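Local coordinates for enoyl-CoA hydratase/isomerase family protein (Bacillus anthracis, PDB 3KQF) that probably catalyses the reversible hydration of enoyl-CoA thioesters to 3-hydroxyacyl-CoA, as expected for an enzyme of the crotonase superfamily, at residues I106-G111 and E195-I200; I22-E27 and L35-E40; N110-G115 and G170-A175; N31-A36 and S89-T94. All coordinates share one frame; numbering follows the deposited sequence.

How the contacts relate
From the N terminus, contact 2 comes first and closes the short loop between strand 19-24 and the start of helix 35-49. Contact 4 starts inside that span, shares L35 and A36 with it and reaches on to helix 81-99, so the two cross; their centres lie about 8 Å apart, and R26 hydrogen-bonds N31 and S32 between them. Contacts 1 and 3 follow later and are nested: they overlap at N110 and G111, and the span of contact 3 lies within that of contact 1. Contacts 1 and 2 pack helices on the six-stranded sheet, contact 4 joins the approach to helix 35-49 and its first turn to helix 81-99, and contact 3 lies at the small three-stranded sheet.

Contact 1 (I106-G111 and E195-I200); sequences IAAING and EKAIEI
Strand 106-109 and helix 195-200 run almost antiparallel, at 169°, with their axes 9.2 Å apart at closest approach and A108 opposite A197, their CA atoms 6.4 Å apart. This is helix-on-sheet packing in the crotonase fold: strand 105-109 is an inner strand of the six-stranded sheet, and helix 193-206 lies over one of its faces. Strand alternation turns I106 and A108 to the helix while A107 points away; on the helix, A197 and I200, three residues apart, face back.

The two alanines suit the point of nearest backbone approach, because a bare methyl on each side lets the helix settle close, CB of A108 meeting CB of A197 at 4.1 Å. Two residues back along the strand the gap is bridged by longer side chains. I106 has CG1 beside its backbone N (chi1 -55°) and an extended chain beyond it, which carries CD1 up to the helix. I200 also touches F126 and I128 of the neighbouring strand, and A197 touches I58 on the other flank, so the helix straddles three strands. No hydrogen bond spans the contact; the terminal methyl CD1 of I106 rests 4.0 Å from the branch methyl CG2 of I200 and 4.3 Å from A197 O.

Contact 2 (I22-E27 and L35-E40); sequences ISLNRE and LALLEE
L37, on the first turn of helix 35-49, turns its forked end to both L24 at the end of strand 19-24 and R26 in the loop that follows. The apolar part of the contact is a meeting of leucine ends: CD2 of L24 lies 4.1 Å from CD2 of L37 and 4.2 Å from CD1 of L37, with the two side chains at about a right angle, so that one methyl sits against the fork of the other residue. L37 holds CG anti to its backbone N (chi1 175°), which swings the fork out from the helix toward the strand. Leucine fits here because both residues are buried and a forked end can cover two neighbours at once.

The second kind of contact is methyl against the aliphatic part of an arginine. CD1 of L37 touches CD of R26 at 3.8 Å and CG of R26 at 4.0 Å, while the chain of R26 bends at chi3 (71°) and takes the guanidinium onward.

Polar interactions fix that charged end beyond the leucine. NH1 of R26 makes a salt bridge with D72 and a hydrogen bond to the backbone O of S32. The arginine thus combines an aliphatic arm that packs on the leucine with a charged end held by D72 and S32 O. At the helix start itself, OG of S34 caps the backbone N of L37.

Strand 19-24 and helix 35-49 are the first two elements of a beta-alpha-beta unit of the crotonase fold, completed by strand 56-61, which runs parallel to the first strand; the contact packs the first turn of the helix against the C-terminal end of that first strand.

Contact 3 (N110-G115 and G170-A175); sequences NGIALG and GRRISA
This is a contact of a guanidinium face with a leucine, between L114 of strand 112-114 and R172 by strand 173-174, at the small three-stranded sheet of the fold. The two strands are the outer ones of that sheet, with strand 134-136 between them, so side chains rather than backbone bonds link them here; the CA atoms of L114 and R172 are 7.9 Å apart. L114 lies just before helix 116-123, whose start, as in relatives, probably supplies one amide of the oxyanion hole.

L114 is buried, and its CD1 lies over one face of the R172 guanidinium, 3.6 Å above the plane and set toward the rim. CD1 of L114 is 3.6 Å from NH2 and 3.7 Å from CZ of R172. The other methyl of L114, CD2, touches the arm lower down, 4.1 Å from CG of R172. The two side chains cross at about a right angle, and the extended run of R172 from CG to NE (chi3 179°) gives it the length to bring its flat end over the leucine. Each residue type suits its place: the leucine offers methyls to a flat group, and the long arginine reaches them from the exposed side. I112 adds a looser and more doubtful touch, since its side chain is modelled in two conformations.

R172 also touches a crystal neighbour, which may influence its pose. R171 is held differently, by a salt bridge to E165. Across the R172 contact no hydrogen bond or salt bridge forms: the leucine meets the flat, weakly hydrated face of the cation through dispersion, so the packing leaves the positive charge without neutralisation from this partner.

Contact 4 (N31-A36 and S89-T94); sequences NSLSLA and SMIRTT
L33 has CG beside its backbone N (chi1 -55°), which sends CD1 to helix 81-99, whereas I91 (chi1 -60°) meets it with CG2, the branch methyl anti to the backbone N. CD1 of L33 and CG2 of I91 thereby end 4.3 Å apart. L35 reaches across with CD2 to within 4.2 Å of CB of M90. M90 is a selenomethionine modelled in two conformations, so the position of its selenium end carries little weight. Leucines suit the approach because they carry their methyls far enough from the backbone to reach the facing helix.

The contact joins the start of helix 35-49, in the beta-alpha-beta unit of the crotonase fold, and the loop before it to helix 81-99. I91 packs also on L38 of helix 35-49.

In helix 81-99, two threonines each give a second hydrogen bond to the carbonyl one turn back. OG1 of T93 donates to S89 O at 2.9 Å and OG1 of T94 to M90 O at 2.7 Å, each from the opposite face of the carbonyl plane to the backbone N of the same threonine. OG1 of T94 is also hydrogen-bonded to NE2 of Q42, on helix 35-49.

Contact 1 (I106-G111 and E195-I200)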
loop_
_atom_site.group_PDB
_atom_site.type_symbol
_atom_site.label_atom_id
_atom_site.label_comp_id
_atom_site.label_asym_id
_atom_site.label_seq_id
_atom_site.Cartn_x
_atom_site.Cartn_y
_atom_site.Cartn_z
ATOM N N ILE A 106 11.752 -11.230 12.805
ATOM C CA ILE A 106 12.402 -9.956 12.506
ATOM C C ILE A 106 13.658 -10.217 11.720
ATOM O O ILE A 106 14.480 -11.031 12.123
ATOM C CB ILE A 106 12.791 -9.217 13.824
ATOM C CG1 ILE A 106 11.554 -9.047 14.731
ATOM C CG2 ILE A 106 13.420 -7.888 13.518
ATOM C CD1 ILE A 106 11.862 -8.404 16.123
ATOM N N ALA A 107 13.783 -9.566 10.567
ATOM C CA ALA A 107 14.978 -9.655 9.765
ATOM C C ALA A 107 15.955 -8.570 10.227
ATOM O O ALA A 107 15.583 -7.392 10.343
ATOM C CB ALA A 107 14.649 -9.462 8.262
ATOM N N ALA A 108 17.183 -8.967 10.554
ATOM C CA ALA A 108 18.235 -8.025 10.933
ATOM C C ALA A 108 19.233 -8.092 9.781
ATOM O O ALA A 108 20.086 -9.002 9.717
ATOM C CB ALA A 108 18.885 -8.408 12.283
ATOM N N ILE A 109 19.103 -7.132 8.863
ATOM C CA ILE A 109 19.865 -7.098 7.619
ATOM C C ILE A 109 21.200 -6.395 7.843
ATOM O O ILE A 109 21.288 -5.174 7.854
ATOM C CB ILE A 109 19.026 -6.439 6.489
ATOM C CG1 ILE A 109 17.614 -7.052 6.469
ATOM C CG2 ILE A 109 19.717 -6.624 5.120
ATOM C CD1 ILE A 109 16.634 -6.419 5.469
ATOM N N ASN A 110 22.223 -7.222 8.051
ATOM C CA ASN A 110 23.572 -6.797 8.393
ATOM C C ASN A 110 24.469 -6.449 7.210
ATOM O O ASN A 110 25.597 -6.011 7.401
ATOM C CB ASN A 110 24.252 -7.915 9.201
ATOM C CG ASN A 110 24.304 -9.247 8.437
ATOM O OD1 ASN A 110 23.271 -9.869 8.167
ATOM N ND2 ASN A 110 25.520 -9.706 8.127
ATOM N N GLY A 111 23.985 -6.661 5.992
ATOM C CA GLY A 111 24.789 -6.382 4.805
ATOM C C GLY A 111 23.959 -6.574 3.560
ATOM O O GLY A 111 22.741 -6.426 3.603
ATOM N N GLU A 195 21.845 -5.354 18.905
ATOM C CA GLU A 195 21.130 -4.927 20.115
ATOM C C GLU A 195 19.760 -4.331 19.779
ATOM O O GLU A 195 18.817 -4.537 20.518
ATOM C CB GLU A 195 21.946 -4.006 21.055
ATOM C CG GLU A 195 22.096 -2.551 20.670
ATOM C CD GLU A 195 22.700 -1.709 21.816
ATOM O OE1 GLU A 195 22.838 -2.234 22.950
ATOM O OE2 GLU A 195 23.015 -0.521 21.588
ATOM N N LYS A 196 19.645 -3.628 18.656
ATOM C CA LYS A 196 18.350 -3.067 18.252
ATOM C C LYS A 196 17.324 -4.198 17.979
ATOM O O LYS A 196 16.149 -4.102 18.369
ATOM C CB LYS A 196 18.511 -2.203 17.006
ATOM C CG LYS A 196 17.212 -1.499 16.515
ATOM C CD LYS A 196 16.738 -0.438 17.506
ATOM C CE LYS A 196 15.578 0.379 16.945
ATOM N NZ LYS A 196 15.149 1.452 17.890
ATOM N N ALA A 197 17.752 -5.250 17.274
ATOM C CA ALA A 197 16.856 -6.379 16.991
ATOM C C ALA A 197 16.461 -7.091 18.281
ATOM O O ALA A 197 15.311 -7.476 18.458
ATOM C CB ALA A 197 17.506 -7.369 16.019
ATOM N N ILE A 198 17.406 -7.258 19.185
ATOM C CA ILE A 198 17.115 -7.917 20.460
ATOM C C ILE A 198 16.164 -7.080 21.306
ATOM O O ILE A 198 15.249 -7.616 21.918
ATOM C CB ILE A 198 18.384 -8.235 21.243
ATOM C CG1 ILE A 198 19.138 -9.363 20.554
ATOM C CG2 ILE A 198 18.051 -8.643 22.694
ATOM C CD1 ILE A 198 20.504 -9.643 21.155
ATOM N N GLU A 199 16.368 -5.773 21.346
ATOM C CA GLU A 199 15.482 -4.944 22.173
ATOM C C GLU A 199 14.040 -4.901 21.641
ATOM O O GLU A 199 13.099 -4.947 22.439
ATOM C CB GLU A 199 16.100 -3.581 22.501
ATOM C CG GLU A 199 17.222 -3.763 23.546
ATOM C CD GLU A 199 17.917 -2.490 23.963
ATOM O OE1 GLU A 199 17.454 -1.392 23.590
ATOM O OE2 GLU A 199 18.938 -2.597 24.681
ATOM N N ILE A 200 13.863 -4.883 20.320
ATOM C CA ILE A 200 12.504 -4.937 19.738
ATOM C C ILE A 200 11.905 -6.323 19.977
ATOM O O ILE A 200 10.741 -6.437 20.357
ATOM C CB ILE A 200 12.494 -4.578 18.244
ATOM C CG1 ILE A 200 12.898 -3.118 18.070
ATOM C CG2 ILE A 200 11.105 -4.824 17.628
ATOM C CD1 ILE A 200 13.004 -2.685 16.628
#

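Contact 2 (I22-E27 and L35-E40)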
loop_
_atom_site.group_PDB
_atom_site.type_symbol
_atom_site.label_atom_id
_atom_site.label_comp_id
_atom_site.label_asym_id
_atom_site.label_seq_id
_atom_site.Cartn_x
_atom_site.Cartn_y
_atom_site.Cartn_z
ATOM N N ILE A 22 18.514 -16.857 14.507
ATOM C CA ILE A 22 19.047 -17.758 13.507
ATOM C C ILE A 22 19.981 -16.949 12.607
ATOM O O ILE A 22 19.576 -15.919 12.081
ATOM C CB ILE A 22 17.932 -18.347 12.630
ATOM C CG1 ILE A 22 16.876 -19.049 13.495
ATOM C CG2 ILE A 22 18.530 -19.307 11.619
ATOM C CD1 ILE A 22 15.679 -19.551 12.719
ATOM N N SER A 23 21.227 -17.390 12.461
ATOM C CA SER A 23 22.192 -16.671 11.636
ATOM C C SER A 23 22.681 -17.512 10.456
ATOM O O SER A 23 23.221 -18.615 10.658
ATOM C CB SER A 23 23.409 -16.263 12.471
ATOM O OG SER A 23 23.064 -15.519 13.616
ATOM N N LEU A 24 22.497 -17.021 9.230
ATOM C CA LEU A 24 23.057 -17.721 8.068
ATOM C C LEU A 24 24.567 -17.683 8.313
ATOM O O LEU A 24 25.113 -16.629 8.633
ATOM C CB LEU A 24 22.678 -17.057 6.746
ATOM C CG LEU A 24 21.188 -16.879 6.461
ATOM C CD1 LEU A 24 20.982 -16.268 5.088
ATOM C CD2 LEU A 24 20.416 -18.195 6.565
ATOM N N ASN A 25 25.233 -18.827 8.170
ATOM C CA ASN A 25 26.651 -18.943 8.503
ATOM C C ASN A 25 27.545 -19.504 7.393
ATOM O O ASN A 25 28.154 -20.568 7.540
ATOM C CB ASN A 25 26.797 -19.806 9.765
ATOM C CG ASN A 25 28.187 -19.734 10.371
ATOM O OD1 ASN A 25 28.876 -18.712 10.268
ATOM N ND2 ASN A 25 28.602 -20.816 11.038
ATOM N N ARG A 26 27.623 -18.759 6.297
ATOM C CA ARG A 26 28.464 -19.088 5.173
ATOM C C ARG A 26 29.136 -17.789 4.731
ATOM O O ARG A 26 28.990 -17.375 3.589
ATOM C CB ARG A 26 27.642 -19.666 4.025
ATOM C CG ARG A 26 26.871 -20.929 4.333
ATOM C CD ARG A 26 26.316 -21.474 3.013
ATOM N NE ARG A 26 27.388 -22.009 2.178
ATOM C CZ ARG A 26 27.391 -22.040 0.849
ATOM N NH1 ARG A 26 26.396 -21.490 0.144
ATOM N NH2 ARG A 26 28.433 -22.571 0.212
ATOM N N GLU A 27 29.869 -17.148 5.645
ATOM C CA GLU A 27 30.520 -15.854 5.347
ATOM C C GLU A 27 31.363 -15.830 4.073
ATOM O O GLU A 27 31.273 -14.871 3.299
ATOM C CB GLU A 27 31.387 -15.356 6.513
ATOM C CG GLU A 27 30.641 -15.000 7.763
ATOM C CD GLU A 27 31.563 -14.432 8.849
ATOM O OE1 GLU A 27 32.506 -13.670 8.523
ATOM O OE2 GLU A 27 31.324 -14.742 10.031
ATOM N N LEU A 35 21.604 -25.612 -1.292
ATOM C CA LEU A 35 20.592 -26.594 -0.922
ATOM C C LEU A 35 20.880 -27.142 0.474
ATOM O O LEU A 35 19.967 -27.399 1.240
ATOM C CB LEU A 35 20.509 -27.737 -1.944
ATOM C CG LEU A 35 20.143 -27.309 -3.375
ATOM C CD1 LEU A 35 20.042 -28.504 -4.301
ATOM C CD2 LEU A 35 18.832 -26.537 -3.377
ATOM N N ALA A 36 22.156 -27.307 0.811
ATOM C CA ALA A 36 22.524 -27.815 2.145
ATOM C C ALA A 36 22.075 -26.843 3.246
ATOM O O ALA A 36 21.518 -27.264 4.274
ATOM C CB ALA A 36 24.025 -28.096 2.224
ATOM N N LEU A 37 22.290 -25.546 3.027
ATOM C CA LEU A 37 21.848 -24.531 3.992
ATOM C C LEU A 37 20.326 -24.523 4.101
ATOM O O LEU A 37 19.781 -24.465 5.206
ATOM C CB LEU A 37 22.371 -23.141 3.620
ATOM C CG LEU A 37 21.900 -21.938 4.466
ATOM C CD1 LEU A 37 22.896 -20.780 4.389
ATOM C CD2 LEU A 37 20.502 -21.457 4.041
ATOM N N LEU A 38 19.637 -24.626 2.967
ATOM C CA LEU A 38 18.166 -24.626 2.973
ATOM C C LEU A 38 17.618 -25.813 3.773
ATOM O O LEU A 38 16.644 -25.659 4.513
ATOM C CB LEU A 38 17.609 -24.584 1.545
ATOM C CG LEU A 38 17.912 -23.295 0.769
ATOM C CD1 LEU A 38 17.523 -23.479 -0.684
ATOM C CD2 LEU A 38 17.225 -22.061 1.358
ATOM N N GLU A 39 18.260 -26.978 3.643
ATOM C CA GLU A 39 17.893 -28.188 4.409
ATOM C C GLU A 39 17.968 -27.935 5.922
ATOM O O GLU A 39 17.029 -28.251 6.658
ATOM C CB GLU A 39 18.822 -29.353 4.039
ATOM C CG GLU A 39 18.677 -30.622 4.895
ATOM C CD GLU A 39 17.348 -31.324 4.720
ATOM O OE1 GLU A 39 16.612 -31.002 3.757
ATOM O OE2 GLU A 39 17.048 -32.220 5.541
ATOM N N GLU A 40 19.089 -27.375 6.376
ATOM C CA GLU A 40 19.279 -27.061 7.801
ATOM C C GLU A 40 18.283 -26.024 8.314
ATOM O O GLU A 40 17.772 -26.139 9.445
ATOM C CB GLU A 40 20.710 -26.578 8.077
ATOM C CG GLU A 40 21.748 -27.655 7.943
ATOM C CD GLU A 40 23.156 -27.189 8.261
ATOM O OE1 GLU A 40 23.369 -25.980 8.451
ATOM O OE2 GLU A 40 24.060 -28.056 8.341
#

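Contact 3 (N110-G115 and G170-A175)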
loop_
_atom_site.group_PDB
_atom_site.type_symbol
_atom_site.label_atom_id
_atom_site.label_comp_id
_atom_site.label_asym_id
_atom_site.label_seq_id
_atom_site.Cartn_x
_atom_site.Cartn_y
_atom_site.Cartn_z
ATOM N N ASN A 110 22.223 -7.222 8.051
ATOM C CA ASN A 110 23.572 -6.797 8.393
ATOM C C ASN A 110 24.469 -6.449 7.210
ATOM O O ASN A 110 25.597 -6.011 7.401
ATOM C CB ASN A 110 24.252 -7.915 9.201
ATOM C CG ASN A 110 24.304 -9.247 8.437
ATOM O OD1 ASN A 110 23.271 -9.869 8.167
ATOM N ND2 ASN A 110 25.520 -9.706 8.127
ATOM N N GLY A 111 23.985 -6.661 5.992
ATOM C CA GLY A 111 24.789 -6.382 4.805
ATOM C C GLY A 111 23.959 -6.574 3.560
ATOM O O GLY A 111 22.741 -6.426 3.603
ATOM N N ILE A 112 24.614 -6.908 2.444
ATOM C CA ILE A 112 23.895 -7.096 1.182
ATOM C C ILE A 112 22.787 -8.135 1.323
ATOM O O ILE A 112 22.936 -9.148 1.999
ATOM C CB ILE A 112 24.808 -7.458 -0.036
ATOM C CG1 ILE A 112 25.606 -8.746 0.196
ATOM C CG2 ILE A 112 25.752 -6.285 -0.380
ATOM C CD1 ILE A 112 26.162 -9.346 -1.091
ATOM N N ALA A 113 21.664 -7.850 0.679
ATOM C CA ALA A 113 20.494 -8.722 0.683
ATOM C C ALA A 113 19.981 -8.652 -0.731
ATOM O O ALA A 113 19.186 -7.769 -1.074
ATOM C CB ALA A 113 19.437 -8.209 1.667
ATOM N N LEU A 114 20.402 -9.602 -1.545
ATOM C CA LEU A 114 20.098 -9.546 -2.966
ATOM C C LEU A 114 19.403 -10.753 -3.453
ATOM O O LEU A 114 19.751 -11.862 -3.058
ATOM C CB LEU A 114 21.392 -9.411 -3.744
ATOM C CG LEU A 114 22.285 -8.244 -3.373
ATOM C CD1 LEU A 114 23.611 -8.400 -4.109
ATOM C CD2 LEU A 114 21.614 -6.907 -3.685
ATOM N N GLY A 115 18.394 -10.525 -4.290
ATOM C CA GLY A 115 17.624 -11.606 -4.902
ATOM C C GLY A 115 16.931 -12.392 -3.803
ATOM O O GLY A 115 16.137 -11.824 -3.027
ATOM N N GLY A 170 16.211 -4.238 -11.694
ATOM C CA GLY A 170 17.083 -5.129 -10.912
ATOM C C GLY A 170 18.148 -4.338 -10.171
ATOM O O GLY A 170 19.202 -4.870 -9.834
ATOM N N ARG A 171 17.867 -3.065 -9.909
ATOM C CA ARG A 171 18.850 -2.184 -9.280
ATOM C C ARG A 171 19.010 -2.388 -7.784
ATOM O O ARG A 171 18.083 -2.830 -7.099
ATOM C CB ARG A 171 18.536 -0.720 -9.587
ATOM C CG ARG A 171 17.345 -0.131 -8.816
ATOM C CD ARG A 171 16.921 1.218 -9.365
ATOM N NE ARG A 171 15.840 1.809 -8.582
ATOM C CZ ARG A 171 16.014 2.664 -7.571
ATOM N NH1 ARG A 171 17.229 3.090 -7.234
ATOM N NH2 ARG A 171 14.959 3.112 -6.896
ATOM N N ARG A 172 20.205 -2.068 -7.283
ATOM C CA ARG A 172 20.493 -2.176 -5.861
ATOM C C ARG A 172 20.200 -0.823 -5.218
ATOM O O ARG A 172 20.525 0.234 -5.786
ATOM C CB ARG A 172 21.959 -2.510 -5.582
ATOM C CG ARG A 172 22.491 -3.777 -6.168
ATOM C CD ARG A 172 23.917 -3.953 -5.637
ATOM N NE ARG A 172 24.565 -5.165 -6.109
ATOM C CZ ARG A 172 25.672 -5.679 -5.572
ATOM N NH1 ARG A 172 26.229 -5.125 -4.511
ATOM N NH2 ARG A 172 26.192 -6.784 -6.071
ATOM N N ILE A 173 19.628 -0.861 -4.018
ATOM C CA ILE A 173 19.289 0.354 -3.298
ATOM C C ILE A 173 19.898 0.327 -1.890
ATOM O O ILE A 173 20.156 -0.747 -1.335
ATOM C CB ILE A 173 17.770 0.544 -3.254
ATOM C CG1 ILE A 173 17.105 -0.546 -2.389
ATOM C CG2 ILE A 173 17.184 0.516 -4.706
ATOM C CD1 ILE A 173 15.608 -0.355 -2.227
ATOM N N SER A 174 20.167 1.506 -1.338
ATOM C CA SER A 174 20.749 1.625 -0.008
ATOM C C SER A 174 19.701 1.356 1.053
ATOM O O SER A 174 18.520 1.369 0.781
ATOM C CB SER A 174 21.274 3.028 0.218
ATOM O OG SER A 174 20.206 3.967 0.242
ATOM N N ALA A 175 20.154 1.200 2.288
ATOM C CA ALA A 175 19.239 0.983 3.405
ATOM C C ALA A 175 18.327 2.202 3.580
ATOM O O ALA A 175 17.157 2.066 3.931
ATOM C CB ALA A 175 20.035 0.736 4.670
#

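Contact 4 (N31-A36 and S89-T94)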
loop_
_atom_site.group_PDB
_atom_site.type_symbol
_atom_site.label_atom_id
_atom_site.label_comp_id
_atom_site.label_asym_id
_atom_site.label_seq_id
_atom_site.Cartn_x
_atom_site.Cartn_y
_atom_site.Cartn_z
ATOM N N ASN A 31 26.924 -15.735 2.477
ATOM C CA ASN A 31 25.702 -16.289 3.023
ATOM C C ASN A 31 24.661 -16.663 1.978
ATOM O O ASN A 31 23.454 -16.534 2.215
ATOM C CB ASN A 31 25.141 -15.307 4.046
ATOM C CG ASN A 31 26.014 -15.225 5.266
ATOM O OD1 ASN A 31 26.605 -16.231 5.662
ATOM N ND2 ASN A 31 26.097 -14.050 5.878
ATOM N N SER A 32 25.138 -17.141 0.828
ATOM C CA SER A 32 24.252 -17.568 -0.240
ATOM C C SER A 32 23.510 -18.835 0.154
ATOM O O SER A 32 23.990 -19.654 0.958
ATOM C CB SER A 32 24.999 -17.759 -1.561
ATOM O OG SER A 32 25.924 -18.836 -1.510
ATOM N N LEU A 33 22.344 -19.015 -0.445
ATOM C CA LEU A 33 21.472 -20.138 -0.112
ATOM C C LEU A 33 21.753 -21.410 -0.897
ATOM O O LEU A 33 21.231 -21.599 -1.999
ATOM C CB LEU A 33 20.017 -19.701 -0.340
ATOM C CG LEU A 33 19.575 -18.431 0.401
ATOM C CD1 LEU A 33 18.246 -17.920 -0.176
ATOM C CD2 LEU A 33 19.481 -18.630 1.912
ATOM N N SER A 34 22.606 -22.279 -0.349
ATOM C CA SER A 34 22.876 -23.551 -0.977
ATOM C C SER A 34 21.769 -24.516 -0.556
ATOM O O SER A 34 21.071 -24.273 0.438
ATOM C CB SER A 34 24.233 -24.101 -0.532
ATOM O OG SER A 34 24.296 -24.217 0.876
ATOM N N LEU A 35 21.604 -25.612 -1.292
ATOM C CA LEU A 35 20.592 -26.594 -0.922
ATOM C C LEU A 35 20.880 -27.142 0.474
ATOM O O LEU A 35 19.967 -27.399 1.240
ATOM C CB LEU A 35 20.509 -27.737 -1.944
ATOM C CG LEU A 35 20.143 -27.309 -3.375
ATOM C CD1 LEU A 35 20.042 -28.504 -4.301
ATOM C CD2 LEU A 35 18.832 -26.537 -3.377
ATOM N N ALA A 36 22.156 -27.307 0.811
ATOM C CA ALA A 36 22.524 -27.815 2.145
ATOM C C ALA A 36 22.075 -26.843 3.246
ATOM O O ALA A 36 21.518 -27.264 4.274
ATOM C CB ALA A 36 24.025 -28.096 2.224
ATOM N N SER A 89 12.124 -24.706 -5.863
ATOM C CA SER A 89 11.117 -25.215 -4.938
ATOM C C SER A 89 11.608 -25.189 -3.483
ATOM O O SER A 89 10.857 -24.814 -2.564
ATOM C CB SER A 89 10.687 -26.622 -5.332
ATOM O OG SER A 89 9.760 -27.119 -4.389
HETATM N N MSE A 90 12.860 -25.583 -3.280
HETATM C CA MSE A 90 13.451 -25.583 -1.950
HETATM C C MSE A 90 13.482 -24.176 -1.352
HETATM O O MSE A 90 13.137 -23.986 -0.182
HETATM C CB MSE A 90 14.855 -26.193 -1.999
HETATM C CG MSE A 90 14.831 -27.683 -2.201
HETATM SE SE MSE A 90 13.992 -28.546 -0.670
HETATM C CE MSE A 90 15.347 -28.122 0.663
ATOM N N ILE A 91 13.881 -23.191 -2.157
ATOM C CA ILE A 91 13.935 -21.807 -1.696
ATOM C C ILE A 91 12.525 -21.290 -1.404
ATOM O O ILE A 91 12.273 -20.770 -0.325
ATOM C CB ILE A 91 14.606 -20.837 -2.691
ATOM C CG1 ILE A 91 16.043 -21.253 -2.983
ATOM C CG2 ILE A 91 14.655 -19.425 -2.100
ATOM C CD1 ILE A 91 16.791 -20.237 -3.832
ATOM N N ARG A 92 11.585 -21.489 -2.321
ATOM C CA ARG A 92 10.252 -20.931 -2.082
ATOM C C ARG A 92 9.565 -21.579 -0.871
ATOM O O ARG A 92 8.914 -20.882 -0.096
ATOM C CB ARG A 92 9.362 -20.938 -3.338
ATOM C CG ARG A 92 8.672 -22.202 -3.679
ATOM C CD ARG A 92 7.591 -21.900 -4.746
ATOM N NE ARG A 92 8.158 -21.235 -5.920
ATOM C CZ ARG A 92 8.638 -21.848 -7.000
ATOM N NH1 ARG A 92 8.615 -23.178 -7.105
ATOM N NH2 ARG A 92 9.138 -21.120 -7.993
ATOM N N THR A 93 9.767 -22.885 -0.677
ATOM C CA THR A 93 9.193 -23.602 0.474
ATOM C C THR A 93 9.752 -23.057 1.792
ATOM O O THR A 93 9.037 -22.910 2.783
ATOM C CB THR A 93 9.477 -25.100 0.376
ATOM O OG1 THR A 93 8.742 -25.630 -0.735
ATOM C CG2 THR A 93 9.035 -25.840 1.638
ATOM N N THR A 94 11.041 -22.772 1.801
ATOM C CA THR A 94 11.683 -22.218 2.995
ATOM C C THR A 94 11.062 -20.852 3.362
ATOM O O THR A 94 10.790 -20.573 4.537
ATOM C CB THR A 94 13.190 -22.100 2.767
ATOM O OG1 THR A 94 13.697 -23.375 2.365
ATOM C CG2 THR A 94 13.895 -21.630 4.050
#